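Local coordinates for protein phytoene synthase (PDB 5IYS) that probably condenses two farnesyl diphosphate molecules head to head into a squalene-type or dehydrosqualene product, using magnesium ions to hold the diphosphates, at residues Q121-K126 with L185-M190. Numbering follows the deposited sequence.
Sequences QPETRK and LTKEDM
Gln121 lays its carboxamide against the aliphatic chain of Lys187, CD lying 3.5 Å from Lys187 CG, and the two side chains cross at a slant. With CG anti to the backbone N (chi1 -175°) and the rest extended, the amide ends beside the backbone of Leu185. There Gln121 NE2 donates to Leu185 O at 2.8 Å. That oxygen lies near the amide plane, whereas the donor is tilted 33° from the carbonyl plane. Two main-chain bonds continue the join: Lys187 N gives to Pro122 O, and Glu188 N gives to Glu123 O at 3.1 Å. These are N-H groups of the first turn of helix 187-193, satisfied here by the loop before helix 125-143. At the solvent-exposed side, Glu123 runs side by side with Lys187, and its OE2 forms a salt bridge with Lys187 NZ at 3.0 Å, met from above the carboxylate plane. At the other end, Arg125 crosses Asp189 at about a right angle. Arg125 NE forms a salt bridge with Asp189 OD2 at 2.6 Å, on its syn lone pair and in the guanidinium plane, while NH2 reaches OD1 only weakly; the 54° between the two planes fits this uneven pairing. Arg125 NH2 also bonds Ser215 of helix 207-227, tying in a third helix. Thr186 is the N-cap of helix 187-193: its OG1 accepts from Asp189 N at 2.9 Å, and its CG2 packs 3.4 Å from Thr124 O. Thr124 occupies the matching place before helix 125-143, its OG1 hydrogen-bonded to Asp127 OD2 and its side chain capping a backbone N of that helix. Two threonine-capped helix starts thus interlock in the all-helical squalene/phytoene synthase fold, the side chain of Leu185 about 11 Å from a bound magnesium ion and outside the metal site.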
ATOM      1  N   GLN A 121      -2.904 -12.290  15.428  1.00 32.39           N
ATOM      2  CA  GLN A 121      -1.833 -11.367  15.783  1.00 30.50           C
ATOM      3  C   GLN A 121      -0.457 -11.961  15.505  1.00 32.93           C
ATOM      4  O   GLN A 121      -0.156 -13.061  15.970  1.00 31.79           O
ATOM      5  CB  GLN A 121      -1.911 -11.025  17.277  1.00 30.88           C
ATOM      6  CG  GLN A 121      -0.892  -9.977  17.703  1.00 28.26           C
ATOM      7  CD  GLN A 121      -0.898  -9.714  19.188  1.00 35.81           C
ATOM      8  OE1 GLN A 121      -1.657 -10.338  19.935  1.00 35.33           O
ATOM      9  NE2 GLN A 121      -0.010  -8.828  19.634  1.00 22.92           N
ATOM     10  N   PRO A 122       0.418 -11.207  14.820  1.00 32.18           N
ATOM     11  CA  PRO A 122       1.780 -11.689  14.615  1.00 31.24           C
ATOM     12  C   PRO A 122       2.455 -11.964  15.947  1.00 33.42           C
ATOM     13  O   PRO A 122       2.395 -11.111  16.827  1.00 32.96           O
ATOM     14  CB  PRO A 122       2.465 -10.491  13.960  1.00 31.87           C
ATOM     15  CG  PRO A 122       1.675  -9.333  14.377  1.00 33.00           C
ATOM     16  CD  PRO A 122       0.255  -9.829  14.336  1.00 31.24           C
ATOM     17  N   GLU A 123       3.215 -13.051  16.050  1.00 34.52           N
ATOM     18  CA  GLU A 123       3.967 -13.300  17.272  1.00 34.52           C
ATOM     19  C   GLU A 123       5.282 -12.531  17.273  1.00 33.59           C
ATOM     20  O   GLU A 123       5.670 -11.933  18.286  1.00 33.11           O
ATOM     21  CB  GLU A 123       4.171 -14.808  17.501  1.00 37.41           C
ATOM     22  CG  GLU A 123       3.029 -15.660  16.931  1.00 43.58           C
ATOM     23  CD  GLU A 123       2.508 -16.732  17.878  1.00 55.71           C
ATOM     24  OE1 GLU A 123       2.477 -17.913  17.472  1.00 56.78           O
ATOM     25  OE2 GLU A 123       2.078 -16.397  19.006  1.00 59.93           O
ATOM     26  N   THR A 124       5.912 -12.424  16.106  1.00 31.96           N
ATOM     27  CA  THR A 124       7.212 -11.756  16.033  1.00 31.39           C
ATOM     28  C   THR A 124       7.211 -10.639  14.971  1.00 31.64           C
ATOM     29  O   THR A 124       6.317 -10.601  14.133  1.00 27.55           O
ATOM     30  CB  THR A 124       8.303 -12.775  15.678  1.00 33.37           C
ATOM     31  OG1 THR A 124       7.993 -13.341  14.404  1.00 31.44           O
ATOM     32  CG2 THR A 124       8.329 -13.925  16.698  1.00 33.72           C
ATOM     33  N   ARG A 125       8.262  -9.821  14.937  1.00 29.58           N
ATOM     34  CA  ARG A 125       8.440  -8.844  13.867  1.00 31.14           C
ATOM     35  C   ARG A 125       8.739  -9.525  12.543  1.00 30.86           C
ATOM     36  O   ARG A 125       8.392  -9.015  11.483  1.00 26.52           O
ATOM     37  CB  ARG A 125       9.569  -7.872  14.202  1.00 32.62           C
ATOM     38  CG  ARG A 125       9.182  -6.858  15.264  1.00 37.78           C
ATOM     39  CD  ARG A 125       9.793  -5.492  15.001  1.00 43.61           C
ATOM     40  NE  ARG A 125       9.510  -4.557  16.090  1.00 42.86           N
ATOM     41  CZ  ARG A 125      10.140  -3.400  16.282  1.00 43.04           C
ATOM     42  NH1 ARG A 125      11.111  -3.015  15.461  1.00 34.84           N
ATOM     43  NH2 ARG A 125       9.813  -2.639  17.322  1.00 41.30           N
ATOM     44  N   LYS A 126       9.402 -10.675  12.598  1.00 29.06           N
ATOM     45  CA  LYS A 126       9.558 -11.491  11.395  1.00 30.89           C
ATOM     46  C   LYS A 126       8.209 -11.875  10.802  1.00 30.25           C
ATOM     47  O   LYS A 126       8.027 -11.847   9.572  1.00 27.22           O
ATOM     48  CB  LYS A 126      10.351 -12.756  11.719  1.00 34.65           C
ATOM     49  CG  LYS A 126      10.948 -13.457  10.509  1.00 37.33           C
ATOM     50  CD  LYS A 126      12.347 -13.976  10.850  1.00 48.57           C
ATOM     51  CE  LYS A 126      12.774 -15.131   9.953  1.00 49.84           C
ATOM     52  NZ  LYS A 126      13.868 -15.950  10.562  1.00 56.05           N
ATOM     53  N   LEU A 185       0.292  -5.070  16.044  1.00 26.16           N
ATOM     54  CA  LEU A 185       1.496  -4.970  16.862  1.00 28.32           C
ATOM     55  C   LEU A 185       1.884  -6.372  17.355  1.00 27.72           C
ATOM     56  O   LEU A 185       1.012  -7.215  17.557  1.00 28.32           O
ATOM     57  CB  LEU A 185       1.244  -4.051  18.064  1.00 28.89           C
ATOM     58  CG  LEU A 185       0.730  -2.650  17.734  1.00 29.04           C
ATOM     59  CD1 LEU A 185       0.426  -1.895  19.034  1.00 28.11           C
ATOM     60  CD2 LEU A 185       1.729  -1.877  16.871  1.00 25.84           C
ATOM     61  N   THR A 186       3.180  -6.651  17.427  1.00 26.68           N
ATOM     62  CA  THR A 186       3.614  -8.010  17.678  1.00 26.86           C
ATOM     63  C   THR A 186       3.518  -8.368  19.157  1.00 29.90           C
ATOM     64  O   THR A 186       3.616  -7.510  20.042  1.00 27.93           O
ATOM     65  CB  THR A 186       5.012  -8.319  17.117  1.00 28.13           C
ATOM     66  OG1 THR A 186       6.021  -7.683  17.909  1.00 31.21           O
ATOM     67  CG2 THR A 186       5.120  -7.852  15.664  1.00 26.87           C
ATOM     68  N   LYS A 187       3.209  -9.631  19.417  1.00 31.23           N
ATOM     69  CA  LYS A 187       3.295 -10.131  20.785  1.00 33.62           C
ATOM     70  C   LYS A 187       4.639  -9.845  21.446  1.00 34.97           C
ATOM     71  O   LYS A 187       4.708  -9.364  22.579  1.00 37.36           O
ATOM     72  CB  LYS A 187       2.949 -11.610  20.820  1.00 31.02           C
ATOM     73  CG  LYS A 187       1.480 -11.850  20.591  1.00 32.64           C
ATOM     74  CD  LYS A 187       1.132 -13.309  20.859  1.00 39.77           C
ATOM     75  CE  LYS A 187      -0.299 -13.627  20.427  1.00 41.68           C
ATOM     76  NZ  LYS A 187      -0.417 -15.083  20.126  1.00 48.54           N
ATOM     77  N   GLU A 188       5.709 -10.015  20.685  1.00 36.33           N
ATOM     78  CA  GLU A 188       7.037  -9.774  21.206  1.00 36.08           C
ATOM     79  C   GLU A 188       7.305  -8.316  21.560  1.00 37.82           C
ATOM     80  O   GLU A 188       7.826  -8.022  22.641  1.00 35.03           O
ATOM     81  CB  GLU A 188       8.066 -10.377  20.259  1.00 40.50           C
ATOM     82  CG  GLU A 188       9.278  -9.532  19.952  1.00 45.77           C
ATOM     83  CD  GLU A 188      10.145 -10.208  18.905  1.00 52.53           C
ATOM     84  OE1 GLU A 188      10.115  -9.776  17.728  1.00 51.50           O
ATOM     85  OE2 GLU A 188      10.750 -11.249  19.248  1.00 50.01           O
ATOM     86  N   ASP A 189       6.822  -7.398  20.722  1.00 34.24           N
ATOM     87  CA  ASP A 189       6.899  -5.977  21.032  1.00 33.79           C
ATOM     88  C   ASP A 189       6.074  -5.576  22.251  1.00 32.44           C
ATOM     89  O   ASP A 189       6.549  -4.829  23.101  1.00 30.71           O
ATOM     90  CB  ASP A 189       6.536  -5.138  19.806  1.00 31.47           C
ATOM     91  CG  ASP A 189       7.685  -5.051  18.816  1.00 39.43           C
ATOM     92  OD1 ASP A 189       8.825  -4.859  19.294  1.00 37.35           O
ATOM     93  OD2 ASP A 189       7.452  -5.133  17.582  1.00 40.02           O
ATOM     94  N   MET A 190       4.834  -6.047  22.318  1.00 32.80           N
ATOM     95  CA  MET A 190       3.974  -5.762  23.461  1.00 36.23           C
ATOM     96  C   MET A 190       4.624  -6.185  24.778  1.00 38.32           C
ATOM     97  O   MET A 190       4.621  -5.418  25.745  1.00 38.09           O
ATOM     98  CB  MET A 190       2.663  -6.517  23.309  1.00 37.17           C
ATOM     99  CG  MET A 190       2.111  -6.454  21.909  1.00 40.30           C
ATOM    100  SD  MET A 190       0.430  -5.827  21.983  1.00 51.89           S
ATOM    101  CE  MET A 190       0.846  -4.117  22.304  1.00 23.60           C
TER